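Pullulanase (Klebsiella oxytoca, PDB 2YOC) hydrolyses the alpha-1,6-glucosidic linkages of pullulan and related alpha-dextrins, and is linked to the bacterial type 2 secretion system. Local coordinates at residues A739-Q744 with N755-L760; N823-D828 with L869-S874; I830-S835 with E913-V918; A834-D839 with K919-T924. All blocks are in the same frame, centred on the assembly; numbering follows the deposited sequence.

Contact 1: residues A739-Q744 with N755-L760; sequences ALRQNQ and NELASL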
loop_
_atom_site.group_PDB
_atom_site.type_symbol
_atom_site.label_atom_id
_atom_site.label_comp_id
_atom_site.label_asym_id
_atom_site.label_seq_id
_atom_site.Cartn_x
_atom_site.Cartn_y
_atom_site.Cartn_z
ATOM N N ALA B 739 -16.606 15.796 -18.539
ATOM C CA ALA B 739 -15.689 14.685 -18.209
ATOM C C ALA B 739 -14.947 14.206 -19.477
ATOM O O ALA B 739 -13.774 13.835 -19.406
ATOM C CB ALA B 739 -16.465 13.534 -17.602
ATOM N N LEU B 740 -15.624 14.279 -20.642
ATOM C CA LEU B 740 -15.053 13.948 -21.943
ATOM C C LEU B 740 -13.856 14.853 -22.318
ATOM O O LEU B 740 -13.043 14.477 -23.166
ATOM C CB LEU B 740 -16.129 13.998 -23.037
ATOM C CG LEU B 740 -17.174 12.885 -23.020
ATOM C CD1 LEU B 740 -18.257 13.150 -24.050
ATOM C CD2 LEU B 740 -16.547 11.536 -23.309
ATOM N N ARG B 741 -13.757 16.039 -21.680
ATOM C CA ARG B 741 -12.665 16.991 -21.880
ATOM C C ARG B 741 -11.691 16.945 -20.685
ATOM O O ARG B 741 -10.481 16.885 -20.885
ATOM C CB ARG B 741 -13.229 18.396 -22.097
ATOM C CG ARG B 741 -12.175 19.471 -22.224
ATOM C CD ARG B 741 -12.572 20.469 -23.283
ATOM N NE ARG B 741 -11.548 21.494 -23.482
ATOM C CZ ARG B 741 -10.464 21.354 -24.237
ATOM N NH1 ARG B 741 -10.215 20.203 -24.846
ATOM N NH2 ARG B 741 -9.603 22.349 -24.358
ATOM N N GLN B 742 -12.239 16.940 -19.465
ATOM C CA GLN B 742 -11.533 16.889 -18.184
ATOM C C GLN B 742 -10.619 15.691 -18.010
ATOM O O GLN B 742 -9.615 15.812 -17.306
ATOM C CB GLN B 742 -12.549 16.799 -17.044
ATOM C CG GLN B 742 -13.195 18.090 -16.623
ATOM C CD GLN B 742 -13.845 17.820 -15.302
ATOM O OE1 GLN B 742 -14.676 16.902 -15.155
ATOM N NE2 GLN B 742 -13.404 18.549 -14.294
ATOM N N ASN B 743 -11.029 14.512 -18.521
ATOM C CA ASN B 743 -10.273 13.267 -18.377
ATOM C C ASN B 743 -9.323 13.054 -19.560
ATOM O O ASN B 743 -9.576 12.212 -20.428
ATOM C CB ASN B 743 -11.217 12.071 -18.183
ATOM C CG ASN B 743 -12.213 12.230 -17.066
ATOM O OD1 ASN B 743 -11.892 12.679 -15.958
ATOM N ND2 ASN B 743 -13.453 11.852 -17.329
ATOM N N GLN B 744 -8.222 13.833 -19.579
ATOM C CA GLN B 744 -7.204 13.776 -20.625
ATOM C C GLN B 744 -6.419 12.463 -20.550
ATOM O O GLN B 744 -6.503 11.754 -19.549
ATOM C CB GLN B 744 -6.243 14.964 -20.484
ATOM C CG GLN B 744 -6.825 16.328 -20.812
ATOM C CD GLN B 744 -5.721 17.351 -20.838
ATOM O OE1 GLN B 744 -5.268 17.835 -19.800
ATOM N NE2 GLN B 744 -5.200 17.637 -22.018
ATOM N N ASN B 755 -5.746 21.049 -20.774
ATOM C CA ASN B 755 -6.804 21.836 -21.385
ATOM C C ASN B 755 -7.510 22.645 -20.283
ATOM O O ASN B 755 -7.404 22.296 -19.101
ATOM C CB ASN B 755 -7.766 20.935 -22.167
ATOM C CG ASN B 755 -8.497 19.855 -21.390
ATOM O OD1 ASN B 755 -8.899 20.017 -20.232
ATOM N ND2 ASN B 755 -8.797 18.759 -22.068
ATOM N N GLU B 756 -8.233 23.711 -20.663
ATOM C CA GLU B 756 -8.921 24.593 -19.703
ATOM C C GLU B 756 -9.807 23.933 -18.653
ATOM O O GLU B 756 -9.968 24.510 -17.579
ATOM C CB GLU B 756 -9.627 25.775 -20.387
ATOM C CG GLU B 756 -10.976 25.461 -21.008
ATOM C CD GLU B 756 -10.954 24.628 -22.274
ATOM O OE1 GLU B 756 -9.950 24.685 -23.025
ATOM O OE2 GLU B 756 -11.968 23.940 -22.525
ATOM N N LEU B 757 -10.353 22.732 -18.940
ATOM C CA LEU B 757 -11.238 22.033 -17.997
ATOM C C LEU B 757 -10.536 21.025 -17.069
ATOM O O LEU B 757 -11.103 20.644 -16.040
ATOM C CB LEU B 757 -12.444 21.380 -18.718
ATOM C CG LEU B 757 -13.239 22.213 -19.745
ATOM C CD1 LEU B 757 -14.482 21.475 -20.172
ATOM C CD2 LEU B 757 -13.673 23.532 -19.185
ATOM N N ALA B 758 -9.302 20.618 -17.427
ATOM C CA ALA B 758 -8.503 19.624 -16.704
ATOM C C ALA B 758 -8.156 19.996 -15.258
ATOM O O ALA B 758 -7.868 21.163 -14.962
ATOM C CB ALA B 758 -7.240 19.290 -17.484
ATOM N N SER B 759 -8.170 18.971 -14.374
ATOM C CA SER B 759 -7.864 19.047 -12.937
ATOM C C SER B 759 -7.094 17.770 -12.466
ATOM O O SER B 759 -7.052 17.457 -11.261
ATOM C CB SER B 759 -9.149 19.241 -12.134
ATOM O OG SER B 759 -10.173 18.364 -12.578
ATOM N N LEU B 760 -6.478 17.047 -13.442
ATOM C CA LEU B 760 -5.722 15.814 -13.203
ATOM C C LEU B 760 -4.431 16.109 -12.469
ATOM O O LEU B 760 -3.647 16.936 -12.932
ATOM C CB LEU B 760 -5.415 15.070 -14.519
ATOM C CG LEU B 760 -6.575 14.382 -15.210
ATOM C CD1 LEU B 760 -6.257 14.101 -16.657
ATOM C CD2 LEU B 760 -6.936 13.106 -14.513
#
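N755 reaches into the end of helix 739-742, its ND2 donating to R741 O at 2.8 Å. The N-H points almost straight at the oxygen (175°), which lies close to the N755 amide plane although the donor stands above the carbonyl plane. The same ND2 also donates to K833 O. The amides of N755 and Q744 are stacked, 27° apart, and N755 N makes a weak bond of 3.4 Å to Q744 OE1. N755 CB lies over one face of the R741 guanidinium. At that group's edge, R741 grips E756 side-on in a salt bridge, R741 NE to E756 OE2 at 2.7 Å and R741 NH2 to E756 OE1 at 2.7 Å, while NH1 turns to Y832 O and A834 O. Thus the buried guanidinium joins a carboxylate to backbone carbonyls. L757 crosses the R741 chain at about a right angle, L757 CD1 lying 3.7 Å from R741 CG, and L757 O is 3.4 Å from Q742 CG. A758 packs CB against Q744 OE1. L760 closes the row with CD1 at 3.5 Å from Q744 N. A type I turn, N755 to A758, is thereby fastened to a helix C-terminus within the connection that follows strand 718-720 of the (beta/alpha)8 barrel.

Contact 2: residues N823-D828 with L869-S874; sequences NQTLWD and LLRSKS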
loop_
_atom_site.group_PDB
_atom_site.type_symbol
_atom_site.label_atom_id
_atom_site.label_comp_id
_atom_site.label_asym_id
_atom_site.label_seq_id
_atom_site.Cartn_x
_atom_site.Cartn_y
_atom_site.Cartn_z
ATOM N N ASN B 823 -17.686 3.119 -29.139
ATOM C CA ASN B 823 -17.122 4.321 -28.515
ATOM C C ASN B 823 -16.474 5.297 -29.505
ATOM O O ASN B 823 -16.387 4.993 -30.706
ATOM C CB ASN B 823 -16.216 3.989 -27.334
ATOM C CG ASN B 823 -16.994 3.422 -26.189
ATOM O OD1 ASN B 823 -17.949 4.039 -25.676
ATOM N ND2 ASN B 823 -16.618 2.223 -25.786
ATOM N N GLN B 824 -16.049 6.477 -29.010
ATOM C CA GLN B 824 -15.503 7.591 -29.815
ATOM C C GLN B 824 -14.240 7.201 -30.605
ATOM O O GLN B 824 -13.421 6.415 -30.085
ATOM C CB GLN B 824 -15.178 8.789 -28.911
ATOM C CG GLN B 824 -16.340 9.417 -28.157
ATOM C CD GLN B 824 -16.755 8.782 -26.828
ATOM O OE1 GLN B 824 -16.301 7.695 -26.403
ATOM N NE2 GLN B 824 -17.685 9.444 -26.154
ATOM N N THR B 825 -14.066 7.750 -31.853
ATOM C CA THR B 825 -12.826 7.446 -32.577
ATOM C C THR B 825 -11.672 8.146 -31.856
ATOM O O THR B 825 -11.900 9.165 -31.164
ATOM C CB THR B 825 -12.825 7.848 -34.063
ATOM O OG1 THR B 825 -12.743 9.259 -34.247
ATOM C CG2 THR B 825 -13.925 7.232 -34.860
ATOM N N LEU B 826 -10.437 7.612 -32.014
ATOM C CA LEU B 826 -9.245 8.200 -31.404
ATOM C C LEU B 826 -9.181 9.716 -31.653
ATOM O O LEU B 826 -9.029 10.475 -30.687
ATOM C CB LEU B 826 -7.972 7.495 -31.881
ATOM C CG LEU B 826 -6.667 7.985 -31.287
ATOM C CD1 LEU B 826 -6.678 7.926 -29.740
ATOM C CD2 LEU B 826 -5.487 7.241 -31.896
ATOM N N TRP B 827 -9.352 10.145 -32.932
ATOM C CA TRP B 827 -9.361 11.547 -33.328
ATOM C C TRP B 827 -10.418 12.321 -32.559
ATOM O O TRP B 827 -10.120 13.388 -32.009
ATOM C CB TRP B 827 -9.623 11.679 -34.819
ATOM C CG TRP B 827 -9.640 13.104 -35.279
ATOM C CD1 TRP B 827 -10.734 13.894 -35.451
ATOM C CD2 TRP B 827 -8.501 13.934 -35.523
ATOM N NE1 TRP B 827 -10.348 15.158 -35.824
ATOM C CE2 TRP B 827 -8.981 15.212 -35.871
ATOM C CE3 TRP B 827 -7.117 13.720 -35.495
ATOM C CZ2 TRP B 827 -8.125 16.270 -36.203
ATOM C CZ3 TRP B 827 -6.269 14.765 -35.824
ATOM C CH2 TRP B 827 -6.772 16.022 -36.180
ATOM N N ASP B 828 -11.657 11.792 -32.520
ATOM C CA ASP B 828 -12.745 12.444 -31.803
ATOM C C ASP B 828 -12.383 12.643 -30.320
ATOM O O ASP B 828 -12.515 13.750 -29.799
ATOM C CB ASP B 828 -14.086 11.721 -32.049
ATOM C CG ASP B 828 -14.659 11.885 -33.466
ATOM O OD1 ASP B 828 -14.003 12.538 -34.303
ATOM O OD2 ASP B 828 -15.767 11.354 -33.729
ATOM N N LEU B 869 -6.118 7.389 -41.152
ATOM C CA LEU B 869 -6.724 8.489 -41.898
ATOM C C LEU B 869 -7.486 9.387 -40.933
ATOM O O LEU B 869 -8.537 9.929 -41.278
ATOM C CB LEU B 869 -7.649 7.965 -43.014
ATOM C CG LEU B 869 -7.045 6.945 -44.013
ATOM C CD1 LEU B 869 -8.090 6.437 -44.983
ATOM C CD2 LEU B 869 -5.833 7.497 -44.747
ATOM N N LEU B 870 -6.970 9.528 -39.698
ATOM C CA LEU B 870 -7.515 10.384 -38.635
ATOM C C LEU B 870 -9.037 10.282 -38.490
ATOM O O LEU B 870 -9.690 11.264 -38.124
ATOM C CB LEU B 870 -7.082 11.849 -38.895
ATOM C CG LEU B 870 -5.589 12.078 -39.115
ATOM C CD1 LEU B 870 -5.334 13.391 -39.767
ATOM C CD2 LEU B 870 -4.827 11.994 -37.817
ATOM N N ARG B 871 -9.598 9.091 -38.784
ATOM C CA ARG B 871 -11.039 8.831 -38.787
ATOM C C ARG B 871 -11.784 9.516 -37.687
ATOM O O ARG B 871 -11.377 9.471 -36.520
ATOM C CB ARG B 871 -11.383 7.330 -38.821
ATOM C CG ARG B 871 -12.845 7.031 -39.150
ATOM C CD ARG B 871 -13.156 5.566 -38.974
ATOM N NE ARG B 871 -14.538 5.238 -39.325
ATOM C CZ ARG B 871 -14.994 3.998 -39.456
ATOM N NH1 ARG B 871 -14.177 2.963 -39.291
ATOM N NH2 ARG B 871 -16.253 3.783 -39.801
ATOM N N SER B 872 -12.881 10.158 -38.105
ATOM C CA SER B 872 -13.848 10.849 -37.283
ATOM C C SER B 872 -15.269 10.343 -37.591
ATOM O O SER B 872 -15.551 9.860 -38.688
ATOM C CB SER B 872 -13.747 12.349 -37.508
ATOM O OG SER B 872 -14.743 13.050 -36.779
ATOM N N LYS B 873 -16.146 10.432 -36.591
ATOM C CA LYS B 873 -17.562 10.061 -36.634
ATOM C C LYS B 873 -18.366 11.306 -36.183
ATOM O O LYS B 873 -19.541 11.209 -35.834
ATOM C CB LYS B 873 -17.816 8.838 -35.709
ATOM C CG LYS B 873 -17.290 7.546 -36.310
ATOM C CD LYS B 873 -17.527 6.323 -35.442
ATOM C CE LYS B 873 -16.901 5.083 -36.056
ATOM N NZ LYS B 873 -17.186 3.864 -35.259
ATOM N N SER B 874 -17.712 12.482 -36.239
ATOM C CA SER B 874 -18.216 13.775 -35.788
ATOM C C SER B 874 -18.908 13.688 -34.419
ATOM O O SER B 874 -20.041 14.137 -34.200
ATOM C CB SER B 874 -18.910 14.595 -36.889
ATOM O OG SER B 874 -20.306 14.403 -37.037
#
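T825, W827 and D828 meet the 869-874 loop where helix 826-833 begins, on connections that follow the last two strands of the (beta/alpha)8 barrel. T825 is the N-cap: its OG1 donates to R871 O at 2.7 Å and accepts from D828 N at 3.3 Å, so one hydroxyl both caps the helix and holds the loop. The carboxylate of D828 takes two loop donors, one on each oxygen. S872 OG donates to OD1 on its syn lone pair, while K873 N reaches D828 OD2 at 3.0 Å, also on the syn side but 28° out of the carboxylate plane. F875 N is a further donor to OD2. Apolar packing flanks this polar row: W827 CE3 lies 3.7 Å from L870 CD2, with L870 CB over the rim of the indole. K873 CG lies 3.7 Å from T825 CG2, and the extended chain beyond it keeps CD and CE near the same methyl. Farther out, Y898 meets the indole edge-to-face, and the loop is positioned by R871, whose guanidinium forms a salt bridge with D421 and donates to Q865 O, and by K873 NZ, bonded to S879 OG. S872 OG, anti to its backbone N (chi1 176°), also accepts from S874 N at 3.1 Å, an ST turn.

Contact 3: residues I830-S835 with E913-V918; sequences ISYKAS and EVITRV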
loop_
_atom_site.group_PDB
_atom_site.type_symbol
_atom_site.label_atom_id
_atom_site.label_comp_id
_atom_site.label_asym_id
_atom_site.label_seq_id
_atom_site.Cartn_x
_atom_site.Cartn_y
_atom_site.Cartn_z
ATOM N N ILE B 830 -9.300 12.904 -29.054
ATOM C CA ILE B 830 -8.266 13.939 -29.004
ATOM C C ILE B 830 -8.949 15.308 -29.143
ATOM O O ILE B 830 -8.706 16.182 -28.306
ATOM C CB ILE B 830 -7.105 13.696 -30.017
ATOM C CG1 ILE B 830 -6.341 12.397 -29.680
ATOM C CG2 ILE B 830 -6.132 14.910 -30.123
ATOM C CD1 ILE B 830 -5.543 11.815 -30.857
ATOM N N SER B 831 -9.873 15.459 -30.124
ATOM C CA SER B 831 -10.655 16.688 -30.328
ATOM C C SER B 831 -11.358 17.125 -29.025
ATOM O O SER B 831 -11.279 18.296 -28.661
ATOM C CB SER B 831 -11.643 16.514 -31.475
ATOM O OG SER B 831 -10.954 16.115 -32.651
ATOM N N TYR B 832 -11.926 16.175 -28.275
ATOM C CA TYR B 832 -12.545 16.435 -26.969
ATOM C C TYR B 832 -11.509 16.800 -25.883
ATOM O O TYR B 832 -11.799 17.614 -25.006
ATOM C CB TYR B 832 -13.237 15.159 -26.455
ATOM C CG TYR B 832 -14.674 14.913 -26.856
ATOM C CD1 TYR B 832 -15.629 15.922 -26.762
ATOM C CD2 TYR B 832 -15.118 13.630 -27.160
ATOM C CE1 TYR B 832 -16.970 15.681 -27.069
ATOM C CE2 TYR B 832 -16.457 13.372 -27.442
ATOM C CZ TYR B 832 -17.384 14.398 -27.393
ATOM O OH TYR B 832 -18.701 14.130 -27.686
ATOM N N LYS B 833 -10.332 16.124 -25.901
ATOM C CA LYS B 833 -9.317 16.218 -24.839
ATOM C C LYS B 833 -8.085 17.152 -24.996
ATOM O O LYS B 833 -7.481 17.511 -23.976
ATOM C CB LYS B 833 -8.888 14.809 -24.387
ATOM C CG LYS B 833 -9.935 14.060 -23.586
ATOM C CD LYS B 833 -9.759 12.544 -23.679
ATOM C CE LYS B 833 -11.074 11.803 -23.619
ATOM N NZ LYS B 833 -11.697 11.819 -22.264
ATOM N N ALA B 834 -7.693 17.505 -26.239
ATOM C CA ALA B 834 -6.511 18.340 -26.494
ATOM C C ALA B 834 -6.680 19.801 -26.091
ATOM O O ALA B 834 -7.779 20.354 -26.223
ATOM C CB ALA B 834 -6.093 18.243 -27.954
ATOM N N SER B 835 -5.582 20.427 -25.607
ATOM C CA SER B 835 -5.571 21.842 -25.208
ATOM C C SER B 835 -5.792 22.710 -26.438
ATOM O O SER B 835 -5.364 22.333 -27.532
ATOM C CB SER B 835 -4.248 22.215 -24.538
ATOM O OG SER B 835 -4.205 23.579 -24.149
ATOM N N GLU B 913 -22.962 20.507 -25.692
ATOM C CA GLU B 913 -22.293 21.681 -25.110
ATOM C C GLU B 913 -20.759 21.538 -25.128
ATOM O O GLU B 913 -20.041 22.517 -25.349
ATOM C CB GLU B 913 -22.796 21.929 -23.677
ATOM C CG GLU B 913 -24.176 22.567 -23.608
ATOM C CD GLU B 913 -24.783 22.615 -22.213
ATOM O OE1 GLU B 913 -25.288 21.566 -21.748
ATOM O OE2 GLU B 913 -24.773 23.703 -21.592
ATOM N N VAL B 914 -20.273 20.308 -24.903
ATOM C CA VAL B 914 -18.850 19.951 -24.912
ATOM C C VAL B 914 -18.366 19.956 -26.361
ATOM O O VAL B 914 -17.314 20.525 -26.649
ATOM C CB VAL B 914 -18.614 18.597 -24.199
ATOM C CG1 VAL B 914 -17.128 18.288 -24.058
ATOM C CG2 VAL B 914 -19.262 18.616 -22.833
ATOM N N ILE B 915 -19.156 19.353 -27.265
ATOM C CA ILE B 915 -18.866 19.301 -28.692
ATOM C C ILE B 915 -18.695 20.729 -29.212
ATOM O O ILE B 915 -17.640 21.030 -29.764
ATOM C CB ILE B 915 -19.937 18.483 -29.478
ATOM C CG1 ILE B 915 -19.840 16.969 -29.148
ATOM C CG2 ILE B 915 -19.829 18.724 -30.995
ATOM C CD1 ILE B 915 -21.137 16.177 -29.244
ATOM N N THR B 916 -19.677 21.621 -28.972
ATOM C CA THR B 916 -19.573 23.012 -29.454
ATOM C C THR B 916 -18.301 23.754 -28.977
ATOM O O THR B 916 -17.635 24.432 -29.771
ATOM C CB THR B 916 -20.889 23.790 -29.298
ATOM O OG1 THR B 916 -21.419 23.565 -27.993
ATOM C CG2 THR B 916 -21.922 23.412 -30.357
ATOM N N ARG B 917 -17.934 23.539 -27.701
ATOM C CA ARG B 917 -16.743 24.088 -27.047
ATOM C C ARG B 917 -15.440 23.663 -27.770
ATOM O O ARG B 917 -14.502 24.461 -27.869
ATOM C CB ARG B 917 -16.723 23.609 -25.571
ATOM C CG ARG B 917 -15.498 23.998 -24.738
ATOM C CD ARG B 917 -15.448 23.323 -23.379
ATOM N NE ARG B 917 -16.365 23.941 -22.411
ATOM C CZ ARG B 917 -17.543 23.448 -22.031
ATOM N NH1 ARG B 917 -17.983 22.298 -22.528
ATOM N NH2 ARG B 917 -18.293 24.106 -21.156
ATOM N N VAL B 918 -15.401 22.410 -28.278
ATOM C CA VAL B 918 -14.212 21.822 -28.881
ATOM C C VAL B 918 -14.171 21.760 -30.413
ATOM O O VAL B 918 -13.084 21.761 -30.995
ATOM C CB VAL B 918 -13.873 20.445 -28.232
ATOM C CG1 VAL B 918 -13.838 20.537 -26.700
ATOM C CG2 VAL B 918 -14.830 19.341 -28.701
#
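Y832 lays its ring among V914, I915 and V918, three side chains of helix 912-919. Its CB points away from that helix, and CG stands beside the backbone N, anti to the carbonyl carbon (chi1 -88°). The end of the side chain nevertheless comes nearer the helix, and ring atoms CD1 and CE1 meet the aliphatic groups. V914 crosses the tyrosine at about a right angle, with V914 CG1 3.9 Å from Y832 CD1 and nearly as close to CE1. I915 lies obliquely at the far end, where I915 CG1 meets Y832 CE1 at 3.8 Å and Y832 OH at 3.4 Å; this oxygen therefore has hydrocarbon beside it on the helix side. V918 is also oblique, sending V918 CG2 to within 4.0 Å of Y832 CD1. The contact joins helix 826-833, in the connection between the seventh and eighth strands of the (beta/alpha)8 barrel, to a helix lying in the pullulanase-type C-terminal family region. No hydrogen bond crosses between the two segments, and every residue that touches is buried. V918 packs against backbone too: its CB is 3.4 Å from S831 O and its CG1 3.9 Å from Y832 O. Beyond the pair, L740 also touches the tyrosine, and the F875 ring meets it with planes about 50° apart.

Contact 4: residues A834-D839 with K919-T924; sequences ASQEAD and KEMVAT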
loop_
_atom_site.group_PDB
_atom_site.type_symbol
_atom_site.label_atom_id
_atom_site.label_comp_id
_atom_site.label_asym_id
_atom_site.label_seq_id
_atom_site.Cartn_x
_atom_site.Cartn_y
_atom_site.Cartn_z
ATOM N N ALA B 834 -7.693 17.505 -26.239
ATOM C CA ALA B 834 -6.511 18.340 -26.494
ATOM C C ALA B 834 -6.680 19.801 -26.091
ATOM O O ALA B 834 -7.779 20.354 -26.223
ATOM C CB ALA B 834 -6.093 18.243 -27.954
ATOM N N SER B 835 -5.582 20.427 -25.607
ATOM C CA SER B 835 -5.571 21.842 -25.208
ATOM C C SER B 835 -5.792 22.710 -26.438
ATOM O O SER B 835 -5.364 22.333 -27.532
ATOM C CB SER B 835 -4.248 22.215 -24.538
ATOM O OG SER B 835 -4.205 23.579 -24.149
ATOM N N GLN B 836 -6.460 23.871 -26.249
ATOM C CA GLN B 836 -6.741 24.852 -27.305
ATOM C C GLN B 836 -5.448 25.192 -28.074
ATOM O O GLN B 836 -5.497 25.499 -29.267
ATOM C CB GLN B 836 -7.382 26.128 -26.702
ATOM C CG GLN B 836 -8.118 27.014 -27.723
ATOM C CD GLN B 836 -9.060 28.013 -27.097
ATOM O OE1 GLN B 836 -8.843 29.222 -27.189
ATOM N NE2 GLN B 836 -10.174 27.548 -26.530
ATOM N N GLU B 837 -4.294 25.062 -27.374
ATOM C CA GLU B 837 -2.926 25.311 -27.828
ATOM C C GLU B 837 -2.427 24.276 -28.834
ATOM O O GLU B 837 -1.532 24.576 -29.627
ATOM C CB GLU B 837 -1.966 25.374 -26.619
ATOM C CG GLU B 837 -2.085 26.652 -25.799
ATOM C CD GLU B 837 -1.002 26.909 -24.762
ATOM O OE1 GLU B 837 -0.568 25.942 -24.091
ATOM O OE2 GLU B 837 -0.625 28.093 -24.585
ATOM N N ALA B 838 -2.978 23.061 -28.792
ATOM C CA ALA B 838 -2.548 22.024 -29.711
ATOM C C ALA B 838 -3.121 22.204 -31.127
ATOM O O ALA B 838 -4.303 21.949 -31.375
ATOM C CB ALA B 838 -2.872 20.654 -29.144
ATOM N N ASP B 839 -2.266 22.692 -32.042
ATOM C CA ASP B 839 -2.585 22.932 -33.455
ATOM C C ASP B 839 -2.714 21.621 -34.215
ATOM O O ASP B 839 -2.203 20.597 -33.750
ATOM C CB ASP B 839 -1.507 23.808 -34.106
ATOM C CG ASP B 839 -0.083 23.396 -33.770
ATOM O OD1 ASP B 839 0.360 23.659 -32.613
ATOM O OD2 ASP B 839 0.596 22.823 -34.659
ATOM N N LYS B 919 -15.347 21.634 -31.043
ATOM C CA LYS B 919 -15.526 21.434 -32.474
ATOM C C LYS B 919 -14.684 22.358 -33.339
ATOM O O LYS B 919 -13.943 21.889 -34.209
ATOM C CB LYS B 919 -17.020 21.509 -32.839
ATOM C CG LYS B 919 -17.391 20.822 -34.147
ATOM C CD LYS B 919 -18.889 20.595 -34.262
ATOM C CE LYS B 919 -19.698 21.841 -34.581
ATOM N NZ LYS B 919 -21.105 21.514 -34.945
ATOM N N GLU B 920 -14.772 23.668 -33.071
ATOM C CA GLU B 920 -14.069 24.666 -33.863
ATOM C C GLU B 920 -12.651 24.993 -33.385
ATOM O O GLU B 920 -11.958 25.764 -34.062
ATOM C CB GLU B 920 -14.950 25.911 -34.076
ATOM C CG GLU B 920 -16.017 25.742 -35.157
ATOM C CD GLU B 920 -17.129 24.742 -34.885
ATOM O OE1 GLU B 920 -17.777 24.833 -33.815
ATOM O OE2 GLU B 920 -17.346 23.859 -35.749
HETATM N N MSE B 921 -12.188 24.362 -32.269
HETATM C CA MSE B 921 -10.841 24.604 -31.725
HETATM C C MSE B 921 -9.732 24.455 -32.757
HETATM O O MSE B 921 -8.827 25.297 -32.804
HETATM C CB MSE B 921 -10.551 23.785 -30.471
HETATM C CG MSE B 921 -11.419 24.184 -29.299
HETATM SE SE MSE B 921 -10.659 23.714 -27.592
HETATM C CE MSE B 921 -10.378 21.749 -27.943
ATOM N N VAL B 922 -9.833 23.432 -33.622
ATOM C CA VAL B 922 -8.858 23.245 -34.683
ATOM C C VAL B 922 -9.458 22.823 -36.023
ATOM O O VAL B 922 -10.504 22.176 -36.059
ATOM C CB VAL B 922 -7.574 22.486 -34.244
ATOM C CG1 VAL B 922 -7.535 21.049 -34.770
ATOM C CG2 VAL B 922 -6.311 23.265 -34.632
ATOM N N ALA B 923 -8.787 23.234 -37.124
ATOM C CA ALA B 923 -9.128 22.972 -38.524
ATOM C C ALA B 923 -9.347 21.494 -38.819
ATOM O O ALA B 923 -8.780 20.642 -38.130
ATOM C CB ALA B 923 -8.028 23.511 -39.425
ATOM N N THR B 924 -10.161 21.186 -39.850
ATOM C CA THR B 924 -10.447 19.803 -40.259
ATOM C C THR B 924 -9.310 19.296 -41.160
ATOM O O THR B 924 -8.899 20.023 -42.076
ATOM C CB THR B 924 -11.851 19.705 -40.898
ATOM O OG1 THR B 924 -12.798 20.295 -40.003
ATOM C CG2 THR B 924 -12.284 18.265 -41.211
#
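M921 and V922 of one loop pack on A834, Q836, A838 and D839 of another in a small, partly buried van der Waals contact with no hydrogen bond across it. The 834-839 loop leads from helix 826-833 to helix 840-855; the 919-924 loop lies between helices 912-919 and 927-945. M921, present as selenomethionine, buries more surface here than any other residue of the two segments. Its chain bends at the end (chi3 -55°), putting M921 CE 3.4 Å from A834 O, a carbonyl already bonded to R741. The Q836 and M921 side chains cross at about a right angle, M921 SE lying 4.0 Å from Q836 NE2 and 4.2 Å from both CB and CG of Q836. Q836, an exposed residue, borders the selenomethionine. V922, the next residue, meets the far end of the 834-839 loop. Its CG2 approaches backbone rather than a side chain, 3.9 Å from D839 CA and 4.0 Å from A838 O. R843, on helix 840-855, touches both M921 and V922 and bonds A838 O through NE and S835 O through NH2, tying the loop to the helix it precedes. M921 and V922 thus pack on a type I turn, S835 to A838, closed by A838 N to S835 O at 2.8 Å, and on the residues flanking it, A834 and D839, the latter at the N-cap position of a (beta/alpha)8-barrel helix.

In the fold
Helix 826-833 and the loop leaving it join the four sites. Contact 2 holds its start and contact 3 its end, their centres about 12 Å apart, with Q824 CG 4.0 Å from Y832 CE2. Contacts 3 and 4 share A834 and S835 and lie about 8 Å apart between centres; M921 CE of contact 4 also approaches S831 O of contact 3 (3.6 Å). Contact 1, its centre about 10 Å from that of contact 3, is bonded to the same helix end, and its R741 NH1 lies 3.5 Å from M921 CE of contact 4. No calcium ligand lies in these segments. The centre of contact 2, about 21 Å from the chain centre, lies nearest it, and that of contact 4, at about 34 Å, farthest.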